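Local coordinates for monoacylglycerol lipase (Palaeococcus ferrophilus, PDB 6QE2), which hydrolyses monoacylglycerols into glycerol and free fatty acids, probably through the serine esterase chemistry of the alpha/beta-hydrolase superfamily, at residues G14-H20 / G42-W48; Y4-F8 / S72-E76; G106-P112 / A193-L198; P49-K53 / P163-D167. All coordinates share one frame; numbering follows the deposited sequence.

Interaction 1: residues G14-H20 / G42-W48; sequences GWVVLVH and GVYAFDW
The indole of Trp15 folds back alongside the backbone of Gly42, its CE3 lying 3.4 Å from Gly42 C. Glycine suits this site because a ring so close to the main chain takes the space a CB would fill. From here strands 15-19 and 42-46 run parallel and pair from Trp15 and Gly42 as far as Val17 and Tyr44, amides of each strand donating to carbonyls of the other; the last of these bonds joins Leu18 N to Tyr44 O at 3.0 Å. On one face Leu18 CD2 meets Ala45 CB, while on the other Val17 CG1 touches the edge of the Phe46 ring. Branched valines fit such extended backbone, and Val19 CG1 packs on the Trp48 indole.

Beyond Leu18 and Tyr44 the backbones part, and a water takes over: it donates to Leu18 O, and to Phe46 O with its oxygen 2.6 Å away, and accepts from His20 N, while sitting over the centre of the Phe46 ring. His20 then turns its ring to the other segment, CG lodged between backbone N and carbonyl carbon (chi1 69°), and NE2 accepts Trp48 N at 3.0 Å, though from 31° out of the imidazole plane. Trp48 CD1 covers one imidazole face, the two rings inclined at 46°.

Helix 30-38 links these strands as a beta-alpha-beta crossover. Strand 82-86 pairs with the other edge of 15-19, and helix 63-77 packs on Trp15, Tyr44, Phe46 and Trp48.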
loop_
_atom_site.group_PDB
_atom_site.type_symbol
_atom_site.label_atom_id
_atom_site.label_comp_id
_atom_site.label_asym_id
_atom_site.label_seq_id
_atom_site.Cartn_x
_atom_site.Cartn_y
_atom_site.Cartn_z
ATOM N N GLY A 14 -13.860 -14.090 -6.175
ATOM C CA GLY A 14 -12.491 -13.897 -6.593
ATOM C C GLY A 14 -11.600 -13.616 -5.399
ATOM O O GLY A 14 -12.006 -13.723 -4.237
ATOM N N TRP A 15 -10.372 -13.208 -5.709
ATOM C CA TRP A 15 -9.335 -12.983 -4.719
ATOM C C TRP A 15 -8.979 -11.506 -4.626
ATOM O O TRP A 15 -9.016 -10.774 -5.618
ATOM C CB TRP A 15 -8.067 -13.764 -5.059
ATOM C CG TRP A 15 -8.180 -15.220 -4.765
ATOM C CD1 TRP A 15 -8.483 -16.213 -5.643
ATOM C CD2 TRP A 15 -8.001 -15.843 -3.491
ATOM N NE1 TRP A 15 -8.494 -17.427 -4.998
ATOM C CE2 TRP A 15 -8.202 -17.227 -3.674
ATOM C CE3 TRP A 15 -7.681 -15.370 -2.215
ATOM C CZ2 TRP A 15 -8.101 -18.138 -2.629
ATOM C CZ3 TRP A 15 -7.581 -16.275 -1.178
ATOM C CH2 TRP A 15 -7.796 -17.646 -1.390
ATOM N N VAL A 16 -8.557 -11.102 -3.439
ATOM C CA VAL A 16 -8.040 -9.769 -3.220
ATOM C C VAL A 16 -6.687 -9.985 -2.561
ATOM O O VAL A 16 -6.598 -10.659 -1.553
ATOM C CB VAL A 16 -8.903 -8.905 -2.298
ATOM C CG1 VAL A 16 -8.217 -7.578 -2.056
ATOM C CG2 VAL A 16 -10.261 -8.659 -2.907
ATOM N N VAL A 17 -5.638 -9.454 -3.168
ATOM C CA VAL A 17 -4.300 -9.565 -2.615
ATOM C C VAL A 17 -4.040 -8.304 -1.815
ATOM O O VAL A 17 -4.169 -7.213 -2.327
ATOM C CB VAL A 17 -3.227 -9.710 -3.699
ATOM C CG1 VAL A 17 -1.853 -9.744 -3.065
ATOM C CG2 VAL A 17 -3.457 -10.968 -4.511
ATOM N N LEU A 18 -3.678 -8.482 -0.555
ATOM C CA LEU A 18 -3.426 -7.374 0.344
ATOM C C LEU A 18 -1.946 -7.057 0.448
ATOM O O LEU A 18 -1.151 -7.919 0.757
ATOM C CB LEU A 18 -3.977 -7.700 1.726
ATOM C CG LEU A 18 -3.571 -6.733 2.829
ATOM C CD1 LEU A 18 -4.517 -5.554 2.837
ATOM C CD2 LEU A 18 -3.568 -7.418 4.176
ATOM N N VAL A 19 -1.599 -5.802 0.207
ATOM C CA VAL A 19 -0.220 -5.344 0.227
ATOM C C VAL A 19 -0.064 -4.210 1.240
ATOM O O VAL A 19 -0.505 -3.100 1.001
ATOM C CB VAL A 19 0.200 -4.877 -1.174
ATOM C CG1 VAL A 19 1.676 -4.565 -1.219
ATOM C CG2 VAL A 19 -0.148 -5.934 -2.203
ATOM N N HIS A 20 0.573 -4.516 2.378
ATOM C CA HIS A 20 0.736 -3.542 3.467
ATOM C C HIS A 20 1.855 -2.544 3.132
ATOM O O HIS A 20 2.505 -2.623 2.097
ATOM C CB HIS A 20 0.988 -4.253 4.826
ATOM C CG HIS A 20 2.321 -4.951 4.960
ATOM N ND1 HIS A 20 3.513 -4.244 5.085
ATOM C CD2 HIS A 20 2.653 -6.259 5.021
ATOM C CE1 HIS A 20 4.514 -5.093 5.201
ATOM N NE2 HIS A 20 4.022 -6.325 5.174
ATOM N N GLY A 42 -12.070 -14.132 -1.220
ATOM C CA GLY A 42 -10.904 -14.641 -0.543
ATOM C C GLY A 42 -9.881 -13.523 -0.478
ATOM O O GLY A 42 -9.846 -12.658 -1.343
ATOM N N VAL A 43 -9.080 -13.518 0.583
ATOM C CA VAL A 43 -8.017 -12.531 0.747
ATOM C C VAL A 43 -6.706 -13.281 0.892
ATOM O O VAL A 43 -6.602 -14.204 1.707
ATOM C CB VAL A 43 -8.254 -11.608 1.956
ATOM C CG1 VAL A 43 -7.082 -10.626 2.110
ATOM C CG2 VAL A 43 -9.574 -10.854 1.804
ATOM N N TYR A 44 -5.718 -12.901 0.085
ATOM C CA TYR A 44 -4.373 -13.456 0.165
ATOM C C TYR A 44 -3.504 -12.389 0.809
ATOM O O TYR A 44 -3.301 -11.317 0.230
ATOM C CB TYR A 44 -3.849 -13.851 -1.216
ATOM C CG TYR A 44 -2.629 -14.753 -1.192
ATOM C CD1 TYR A 44 -1.429 -14.322 -0.638
ATOM C CD2 TYR A 44 -2.679 -16.030 -1.725
ATOM C CE1 TYR A 44 -0.316 -15.141 -0.614
ATOM C CE2 TYR A 44 -1.569 -16.856 -1.706
ATOM C CZ TYR A 44 -0.389 -16.400 -1.152
ATOM O OH TYR A 44 0.723 -17.209 -1.132
ATOM N N ALA A 45 -3.013 -12.675 2.008
ATOM C CA ALA A 45 -2.184 -11.737 2.746
ATOM C C ALA A 45 -0.755 -12.249 2.805
ATOM O O ALA A 45 -0.506 -13.457 2.809
ATOM C CB ALA A 45 -2.720 -11.527 4.166
ATOM N N PHE A 46 0.188 -11.317 2.856
ATOM C CA PHE A 46 1.577 -11.680 3.080
ATOM C C PHE A 46 2.239 -10.525 3.809
ATOM O O PHE A 46 1.771 -9.388 3.759
ATOM C CB PHE A 46 2.326 -11.985 1.770
ATOM C CG PHE A 46 2.552 -10.768 0.895
ATOM C CD1 PHE A 46 1.578 -10.341 0.003
ATOM C CD2 PHE A 46 3.732 -10.045 0.982
ATOM C CE1 PHE A 46 1.784 -9.220 -0.793
ATOM C CE2 PHE A 46 3.942 -8.917 0.195
ATOM C CZ PHE A 46 2.963 -8.506 -0.693
ATOM N N ASP A 47 3.334 -10.827 4.492
ATOM C CA ASP A 47 4.176 -9.799 5.083
ATOM C C ASP A 47 5.411 -9.631 4.213
ATOM O O ASP A 47 6.043 -10.619 3.825
ATOM C CB ASP A 47 4.552 -10.155 6.524
ATOM C CG ASP A 47 3.381 -9.998 7.489
ATOM O OD1 ASP A 47 2.309 -9.527 7.055
ATOM O OD2 ASP A 47 3.528 -10.335 8.684
ATOM N N TRP A 48 5.713 -8.381 3.853
ATOM C CA TRP A 48 6.891 -8.083 3.050
ATOM C C TRP A 48 8.150 -8.649 3.692
ATOM O O TRP A 48 8.209 -8.797 4.919
ATOM C CB TRP A 48 7.097 -6.578 2.911
ATOM C CG TRP A 48 6.159 -5.797 2.044
ATOM C CD1 TRP A 48 4.791 -5.769 2.104
ATOM C CD2 TRP A 48 6.534 -4.835 1.052
ATOM N NE1 TRP A 48 4.297 -4.874 1.185
ATOM C CE2 TRP A 48 5.347 -4.283 0.528
ATOM C CE3 TRP A 48 7.762 -4.390 0.549
ATOM C CZ2 TRP A 48 5.351 -3.316 -0.479
ATOM C CZ3 TRP A 48 7.765 -3.424 -0.446
ATOM C CH2 TRP A 48 6.567 -2.901 -0.954
HETATM O O HOH W 1 0.660 -7.346 2.641
#

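Interaction 2: residues Y4-F8 / S72-E76; sequences YRAKF and SIIEE
Arg5 leaves strand 5-8, the antiparallel edge strand of the alpha/beta-hydrolase sheet, and spans the gap to helix 63-77, whose axis in its 72-76 portion passes 12.2 Å from that of the strand. Its CB points toward the helix, and the chain from CG to NE runs extended (chi2 161°, chi3 174°), which carries the charge across a distance a short residue could not cover. At the end the guanidinium presents its edge to Ser72 OG. NH2 donates to Ser72 OG at 3.2 Å, with the oxygen lying in the guanidinium plane, and NH1 adds a weak bond to the same oxygen at 3.5 Å. NH1 also rests 3.6 Å from Ile73 CG1 and is hydrogen-bonded to the hydroxyl of Tyr44. Ser72 can serve as acceptor here because its OG is also bonded to the carbonyl of Ile69, one turn back, which leaves its lone pairs for the arginine.

Glu76 lies one turn further along the helix. OE1 is hydrogen-bonded to Tyr44 OH and stands 4.1 Å from Arg5 NH1, too far for a salt bridge but near enough that the charges probably favour each other. Polar, flexible side chains suit this exposed surface, while Ile73 turns inward to the sheet. Lys7 approaches Glu76 from the opposite direction, its chain bent at chi3 (-80°), and closes a weak salt bridge of 3.4 Å from NZ to Glu76 OE2.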
loop_
_atom_site.group_PDB
_atom_site.type_symbol
_atom_site.label_atom_id
_atom_site.label_comp_id
_atom_site.label_asym_id
_atom_site.label_seq_id
_atom_site.Cartn_x
_atom_site.Cartn_y
_atom_site.Cartn_z
ATOM N N TYR A 4 5.771 -14.957 5.158
ATOM C CA TYR A 4 4.575 -15.287 5.892
ATOM C C TYR A 4 3.456 -15.013 4.906
ATOM O O TYR A 4 3.272 -13.881 4.469
ATOM C CB TYR A 4 4.403 -14.409 7.126
ATOM C CG TYR A 4 2.974 -14.390 7.608
ATOM C CD1 TYR A 4 2.475 -15.413 8.400
ATOM C CD2 TYR A 4 2.117 -13.366 7.245
ATOM C CE1 TYR A 4 1.165 -15.406 8.829
ATOM C CE2 TYR A 4 0.805 -13.350 7.671
ATOM C CZ TYR A 4 0.334 -14.373 8.462
ATOM O OH TYR A 4 -0.973 -14.358 8.886
ATOM N N ARG A 5 2.735 -16.061 4.532
ATOM C CA ARG A 5 1.634 -15.944 3.594
ATOM C C ARG A 5 0.408 -16.590 4.212
ATOM O O ARG A 5 0.511 -17.633 4.850
ATOM C CB ARG A 5 1.965 -16.662 2.286
ATOM C CG ARG A 5 3.230 -16.193 1.587
ATOM C CD ARG A 5 3.695 -17.250 0.600
ATOM N NE ARG A 5 4.825 -16.812 -0.211
ATOM C CZ ARG A 5 4.722 -16.391 -1.465
ATOM N NH1 ARG A 5 3.536 -16.344 -2.054
ATOM N NH2 ARG A 5 5.801 -16.015 -2.132
ATOM N N ALA A 6 -0.752 -15.976 4.029
ATOM C CA ALA A 6 -1.960 -16.546 4.580
ATOM C C ALA A 6 -3.164 -16.292 3.698
ATOM O O ALA A 6 -3.325 -15.208 3.166
ATOM C CB ALA A 6 -2.214 -15.985 5.962
ATOM N N LYS A 7 -3.995 -17.311 3.534
ATOM C CA LYS A 7 -5.217 -17.149 2.763
ATOM C C LYS A 7 -6.404 -17.174 3.714
ATOM O O LYS A 7 -6.487 -18.038 4.591
ATOM C CB LYS A 7 -5.371 -18.249 1.706
ATOM C CG LYS A 7 -4.263 -18.278 0.659
ATOM C CD LYS A 7 -4.659 -19.171 -0.512
ATOM C CE LYS A 7 -4.447 -20.639 -0.214
ATOM N NZ LYS A 7 -3.966 -21.365 -1.423
ATOM N N PHE A 8 -7.333 -16.237 3.518
ATOM C CA PHE A 8 -8.503 -16.097 4.372
ATOM C C PHE A 8 -9.761 -16.186 3.522
ATOM O O PHE A 8 -9.834 -15.598 2.440
ATOM C CB PHE A 8 -8.503 -14.762 5.137
ATOM C CG PHE A 8 -7.311 -14.565 6.039
ATOM C CD1 PHE A 8 -6.214 -13.838 5.607
ATOM C CD2 PHE A 8 -7.296 -15.095 7.317
ATOM C CE1 PHE A 8 -5.119 -13.650 6.435
ATOM C CE2 PHE A 8 -6.206 -14.913 8.147
ATOM C CZ PHE A 8 -5.116 -14.190 7.707
ATOM N N SER A 72 4.281 -14.176 -7.967
ATOM C CA SER A 72 4.208 -15.512 -7.405
ATOM C C SER A 72 2.824 -15.842 -6.862
ATOM O O SER A 72 2.357 -16.953 -7.018
ATOM C CB SER A 72 5.268 -15.696 -6.315
ATOM O OG SER A 72 4.837 -15.208 -5.067
ATOM N N ILE A 73 2.175 -14.878 -6.223
ATOM C CA ILE A 73 0.841 -15.123 -5.688
ATOM C C ILE A 73 -0.154 -15.342 -6.819
ATOM O O ILE A 73 -1.016 -16.225 -6.739
ATOM C CB ILE A 73 0.418 -13.958 -4.774
ATOM C CG1 ILE A 73 1.303 -13.914 -3.523
ATOM C CG2 ILE A 73 -1.056 -14.078 -4.396
ATOM C CD1 ILE A 73 1.111 -12.652 -2.689
ATOM N N ILE A 74 -0.066 -14.539 -7.884
ATOM C CA ILE A 74 -0.978 -14.713 -9.012
ATOM C C ILE A 74 -0.734 -16.058 -9.697
ATOM O O ILE A 74 -1.681 -16.729 -10.126
ATOM C CB ILE A 74 -0.854 -13.526 -9.985
ATOM C CG1 ILE A 74 -1.376 -12.250 -9.319
ATOM C CG2 ILE A 74 -1.622 -13.781 -11.275
ATOM C CD1 ILE A 74 -1.203 -11.009 -10.161
ATOM N N GLU A 75 0.527 -16.486 -9.788
ATOM C CA GLU A 75 0.811 -17.814 -10.339
ATOM C C GLU A 75 0.202 -18.914 -9.476
ATOM O O GLU A 75 -0.350 -19.892 -9.997
ATOM C CB GLU A 75 2.321 -18.040 -10.443
ATOM C CG GLU A 75 2.677 -19.377 -11.113
ATOM C CD GLU A 75 4.169 -19.598 -11.297
ATOM O OE1 GLU A 75 4.841 -18.799 -11.981
ATOM O OE2 GLU A 75 4.665 -20.618 -10.767
ATOM N N GLU A 76 0.298 -18.772 -8.150
ATOM C CA GLU A 76 -0.270 -19.763 -7.241
ATOM C C GLU A 76 -1.787 -19.824 -7.355
ATOM O O GLU A 76 -2.378 -20.911 -7.342
ATOM C CB GLU A 76 0.133 -19.435 -5.804
ATOM C CG GLU A 76 -0.510 -20.332 -4.754
ATOM C CD GLU A 76 -0.222 -19.862 -3.342
ATOM O OE1 GLU A 76 0.646 -18.975 -3.179
ATOM O OE2 GLU A 76 -0.857 -20.378 -2.397
#

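Interaction 3: residues G106-P112 / A193-L198; sequences GVVASSP and APVLLL
Val107 places CG1 between its backbone N and carbonyl carbon (chi1 54°), bringing that methyl beside Val195 CG2 at 3.6 Å, the two side chains pointing the same way. Leu198 has its CG beside the backbone N and a chi2 of 114°, well off a staggered value; the twist brings CD1 to within 3.5 Å of Val108 CG1, a tight fit. Val108 CG1 also touches Leu196 CD2, so Val108, Leu196 and Leu198 form one apolar face, and Trp252 of helix 242-256 packs on Val108 and Leu196. On the reverse face the small Ala109 lets Leu197 CD2 come within 3.8 Å of its CB, and helix 88-99 covers Val107 and Ala109.

Between the faces, five backbone bonds hold the two strands parallel, from Val107 N to Pro194 O (2.9 Å) through to Ser111 N to Leu198 O (2.8 Å). The last continues the pairing into the turn, where Ser111 adopts positive backbone angles and directs its OG to the carbonyl of His233.

These are adjacent parallel strands of the alpha/beta-hydrolase sheet. Ser111 touches Asp203, which with Ser87 and His233 has the geometry of a catalytic triad; as is usual in this fold, the probable acid follows the strand that starts at Val195.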
loop_
_atom_site.group_PDB
_atom_site.type_symbol
_atom_site.label_atom_id
_atom_site.label_comp_id
_atom_site.label_asym_id
_atom_site.label_seq_id
_atom_site.Cartn_x
_atom_site.Cartn_y
_atom_site.Cartn_z
ATOM N N GLY A 106 -8.390 -5.306 -11.064
ATOM C CA GLY A 106 -8.576 -3.958 -10.566
ATOM C C GLY A 106 -7.634 -3.697 -9.418
ATOM O O GLY A 106 -7.048 -4.610 -8.832
ATOM N N VAL A 107 -7.467 -2.417 -9.097
ATOM C CA VAL A 107 -6.517 -2.018 -8.065
ATOM C C VAL A 107 -7.150 -0.959 -7.172
ATOM O O VAL A 107 -7.739 0.013 -7.661
ATOM C CB VAL A 107 -5.183 -1.524 -8.667
ATOM C CG1 VAL A 107 -5.396 -0.413 -9.698
ATOM C CG2 VAL A 107 -4.252 -1.071 -7.570
ATOM N N VAL A 108 -7.063 -1.175 -5.860
ATOM C CA VAL A 108 -7.525 -0.234 -4.846
ATOM C C VAL A 108 -6.293 0.224 -4.084
ATOM O O VAL A 108 -5.549 -0.609 -3.547
ATOM C CB VAL A 108 -8.539 -0.868 -3.885
ATOM C CG1 VAL A 108 -9.000 0.156 -2.854
ATOM C CG2 VAL A 108 -9.718 -1.477 -4.645
ATOM N N ALA A 109 -6.064 1.531 -4.044
ATOM C CA ALA A 109 -4.905 2.096 -3.364
ATOM C C ALA A 109 -5.380 3.040 -2.269
ATOM O O ALA A 109 -6.048 4.039 -2.551
ATOM C CB ALA A 109 -3.987 2.819 -4.349
ATOM N N SER A 110 -5.064 2.699 -1.024
ATOM C CA SER A 110 -5.323 3.547 0.130
ATOM C C SER A 110 -4.085 4.390 0.404
ATOM O O SER A 110 -2.999 3.844 0.610
ATOM C CB SER A 110 -5.678 2.684 1.341
ATOM O OG SER A 110 -5.377 3.339 2.561
ATOM N N SER A 111 -4.255 5.717 0.426
ATOM C CA SER A 111 -3.166 6.660 0.687
ATOM C C SER A 111 -1.864 6.278 -0.015
ATOM O O SER A 111 -0.826 6.168 0.648
ATOM C CB SER A 111 -2.910 6.765 2.194
ATOM O OG SER A 111 -4.087 7.142 2.898
ATOM N N PRO A 112 -1.867 6.047 -1.328
ATOM C CA PRO A 112 -0.639 5.587 -1.987
ATOM C C PRO A 112 0.444 6.654 -1.948
ATOM O O PRO A 112 0.170 7.859 -1.978
ATOM C CB PRO A 112 -1.092 5.298 -3.423
ATOM C CG PRO A 112 -2.298 6.164 -3.617
ATOM C CD PRO A 112 -2.978 6.209 -2.285
ATOM N N ALA A 193 -6.680 -1.820 -15.926
ATOM C CA ALA A 193 -7.700 -2.316 -15.008
ATOM C C ALA A 193 -8.375 -1.144 -14.273
ATOM O O ALA A 193 -7.783 -0.074 -14.137
ATOM C CB ALA A 193 -7.063 -3.274 -13.994
ATOM N N PRO A 194 -9.570 -1.337 -13.735
ATOM C CA PRO A 194 -10.222 -0.268 -12.968
ATOM C C PRO A 194 -9.433 0.111 -11.722
ATOM O O PRO A 194 -8.767 -0.721 -11.105
ATOM C CB PRO A 194 -11.584 -0.875 -12.601
ATOM C CG PRO A 194 -11.829 -1.892 -13.658
ATOM C CD PRO A 194 -10.478 -2.477 -13.965
ATOM N N VAL A 195 -9.535 1.387 -11.346
ATOM C CA VAL A 195 -8.733 1.974 -10.275
ATOM C C VAL A 195 -9.643 2.663 -9.267
ATOM O O VAL A 195 -10.572 3.385 -9.647
ATOM C CB VAL A 195 -7.703 2.985 -10.829
ATOM C CG1 VAL A 195 -7.007 3.736 -9.682
ATOM C CG2 VAL A 195 -6.701 2.300 -11.732
ATOM N N LEU A 196 -9.359 2.460 -7.981
ATOM C CA LEU A 196 -9.961 3.237 -6.899
ATOM C C LEU A 196 -8.844 3.777 -6.017
ATOM O O LEU A 196 -8.021 3.006 -5.514
ATOM C CB LEU A 196 -10.932 2.386 -6.073
ATOM C CG LEU A 196 -11.473 3.007 -4.781
ATOM C CD1 LEU A 196 -12.297 4.276 -5.064
ATOM C CD2 LEU A 196 -12.294 1.983 -3.996
ATOM N N LEU A 197 -8.804 5.098 -5.845
ATOM C CA LEU A 197 -7.865 5.754 -4.948
ATOM C C LEU A 197 -8.630 6.350 -3.772
ATOM O O LEU A 197 -9.664 6.993 -3.965
ATOM C CB LEU A 197 -7.105 6.862 -5.689
ATOM C CG LEU A 197 -6.428 6.440 -6.994
ATOM C CD1 LEU A 197 -5.853 7.662 -7.693
ATOM C CD2 LEU A 197 -5.320 5.429 -6.722
ATOM N N LEU A 198 -8.110 6.155 -2.559
ATOM C CA LEU A 198 -8.734 6.672 -1.345
ATOM C C LEU A 198 -7.709 7.485 -0.568
ATOM O O LEU A 198 -6.623 6.980 -0.262
ATOM C CB LEU A 198 -9.274 5.541 -0.460
ATOM C CG LEU A 198 -10.185 4.501 -1.103
ATOM C CD1 LEU A 198 -9.475 3.166 -1.086
ATOM C CD2 LEU A 198 -11.508 4.399 -0.369
#

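Interaction 4: residues P49-K53 / P163-D167; sequences PGHGK and PLVHD
Leu164 opens the contact, in a segment that probably belongs to the cap inserted into the alpha/beta-hydrolase core, where it meets the core loop that follows strand 42-46. Its CD2 lies 3.8 Å from Gly52 O and its CD1 4.2 Å from Lys53 CG, so the leucine covers the loop while the lysine's charged end reaches outward. A water donates to Leu164 O and accepts from Gly52 N, 2.8 Å away, and thus joins the two backbones where they stand too far apart for a direct bond.

At His166 the ring comes in with CG between backbone N and carbonyl carbon (chi1 64°), aimed at the loop. Its ND1 is bonded to Arg168 N, leaving NE2 to donate to Gly50 O at 3.0 Å; with an angle of 129° at the hydrogen this bond is weak. The same NE2 stands over one face of the His51 imidazole, off its centre, and the ring planes meet at 47°. Gly50 and Gly52 suit their places, since both take positive phi. The His51 side chain lies about 7 Å from a bound glycerol, and its own rotation is fixed within the loop: ND1 donates almost straight to Pro49 O at 3.0 Å, the oxygen lying in the imidazole plane.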
loop_
_atom_site.group_PDB
_atom_site.type_symbol
_atom_site.label_atom_id
_atom_site.label_comp_id
_atom_site.label_asym_id
_atom_site.label_seq_id
_atom_site.Cartn_x
_atom_site.Cartn_y
_atom_site.Cartn_z
ATOM N N PRO A 49 9.184 -8.929 2.904
ATOM C CA PRO A 49 10.500 -9.204 3.487
ATOM C C PRO A 49 10.888 -8.086 4.444
ATOM O O PRO A 49 10.622 -6.909 4.187
ATOM C CB PRO A 49 11.424 -9.252 2.266
ATOM C CG PRO A 49 10.524 -9.590 1.113
ATOM C CD PRO A 49 9.196 -8.965 1.432
ATOM N N GLY A 50 11.485 -8.462 5.573
ATOM C CA GLY A 50 11.878 -7.457 6.545
ATOM C C GLY A 50 10.729 -6.812 7.276
ATOM O O GLY A 50 10.889 -5.722 7.835
ATOM N N HIS A 51 9.559 -7.450 7.278
ATOM C CA HIS A 51 8.365 -6.899 7.896
ATOM C C HIS A 51 7.580 -8.014 8.565
ATOM O O HIS A 51 7.615 -9.163 8.121
ATOM C CB HIS A 51 7.453 -6.212 6.873
ATOM C CG HIS A 51 7.974 -4.897 6.387
ATOM N ND1 HIS A 51 8.968 -4.793 5.439
ATOM C CD2 HIS A 51 7.632 -3.631 6.719
ATOM C CE1 HIS A 51 9.221 -3.518 5.210
ATOM N NE2 HIS A 51 8.422 -2.791 5.971
ATOM N N GLY A 52 6.873 -7.650 9.634
ATOM C CA GLY A 52 5.912 -8.551 10.255
ATOM C C GLY A 52 6.502 -9.898 10.609
ATOM O O GLY A 52 7.584 -9.996 11.206
ATOM N N LYS A 53 5.787 -10.955 10.231
ATOM C CA LYS A 53 6.180 -12.328 10.525
ATOM C C LYS A 53 7.113 -12.921 9.480
ATOM O O LYS A 53 7.512 -14.086 9.612
ATOM C CB LYS A 53 4.935 -13.208 10.659
ATOM C CG LYS A 53 3.980 -12.742 11.731
ATOM C CD LYS A 53 2.678 -13.521 11.679
ATOM C CE LYS A 53 1.686 -12.981 12.690
ATOM N NZ LYS A 53 0.467 -13.834 12.765
ATOM N N PRO A 163 4.530 -4.953 18.509
ATOM C CA PRO A 163 5.907 -5.444 18.412
ATOM C C PRO A 163 6.359 -5.812 17.000
ATOM O O PRO A 163 7.548 -5.951 16.780
ATOM C CB PRO A 163 5.902 -6.685 19.305
ATOM C CG PRO A 163 4.493 -7.122 19.335
ATOM C CD PRO A 163 3.675 -5.879 19.267
ATOM N N LEU A 164 5.427 -6.011 16.078
ATOM C CA LEU A 164 5.753 -6.326 14.707
ATOM C C LEU A 164 6.006 -5.053 13.897
ATOM O O LEU A 164 6.556 -5.124 12.815
ATOM C CB LEU A 164 4.633 -7.142 14.074
ATOM C CG LEU A 164 4.457 -8.529 14.676
ATOM C CD1 LEU A 164 3.301 -9.259 14.030
ATOM C CD2 LEU A 164 5.736 -9.318 14.514
ATOM N N VAL A 165 5.590 -3.899 14.423
ATOM C CA VAL A 165 5.806 -2.632 13.734
ATOM C C VAL A 165 7.209 -2.142 14.060
ATOM O O VAL A 165 7.662 -2.233 15.209
ATOM C CB VAL A 165 4.737 -1.596 14.138
ATOM C CG1 VAL A 165 5.148 -0.195 13.705
ATOM C CG2 VAL A 165 3.396 -1.956 13.528
ATOM N N HIS A 166 7.909 -1.630 13.049
ATOM C CA HIS A 166 9.255 -1.109 13.230
ATOM C C HIS A 166 9.391 0.181 12.436
ATOM O O HIS A 166 8.545 0.515 11.605
ATOM C CB HIS A 166 10.322 -2.124 12.798
ATOM C CG HIS A 166 10.292 -2.449 11.335
ATOM N ND1 HIS A 166 10.822 -1.615 10.374
ATOM C CD2 HIS A 166 9.812 -3.528 10.671
ATOM C CE1 HIS A 166 10.668 -2.163 9.182
ATOM N NE2 HIS A 166 10.051 -3.321 9.335
ATOM N N ASP A 167 10.482 0.907 12.690
ATOM C CA ASP A 167 10.721 2.186 12.035
ATOM C C ASP A 167 11.942 2.151 11.122
ATOM O O ASP A 167 12.529 3.199 10.830
ATOM C CB ASP A 167 10.865 3.296 13.081
ATOM C CG ASP A 167 12.185 3.235 13.837
ATOM O OD1 ASP A 167 12.790 2.146 13.932
ATOM O OD2 ASP A 167 12.617 4.290 14.343
HETATM O O HOH W 2 6.845 -4.838 10.005
#

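From the N terminus, segment 4-8 opens the loop that interaction 2 closes at 72-76, tying the edge strand to helix 63-77. Nested inside it, interaction 1 joins 14-20 to 42-48 and closes a beta-alpha-beta unit; the two meet because strands 5-8 and 42-46 are neighbours in the sheet. Segment 49-53 follows directly, and its partner 163-167 lies beyond 72-76, so interaction 4 crosses interaction 2 and ties the core loop to the probable cap. Interaction 3 starts at 106-112, inside that span, and closes at 193-198, thereby crossing interaction 4. Interactions 1 and 3 are successive in the chain but share one sheet, with strand 82-86 between them.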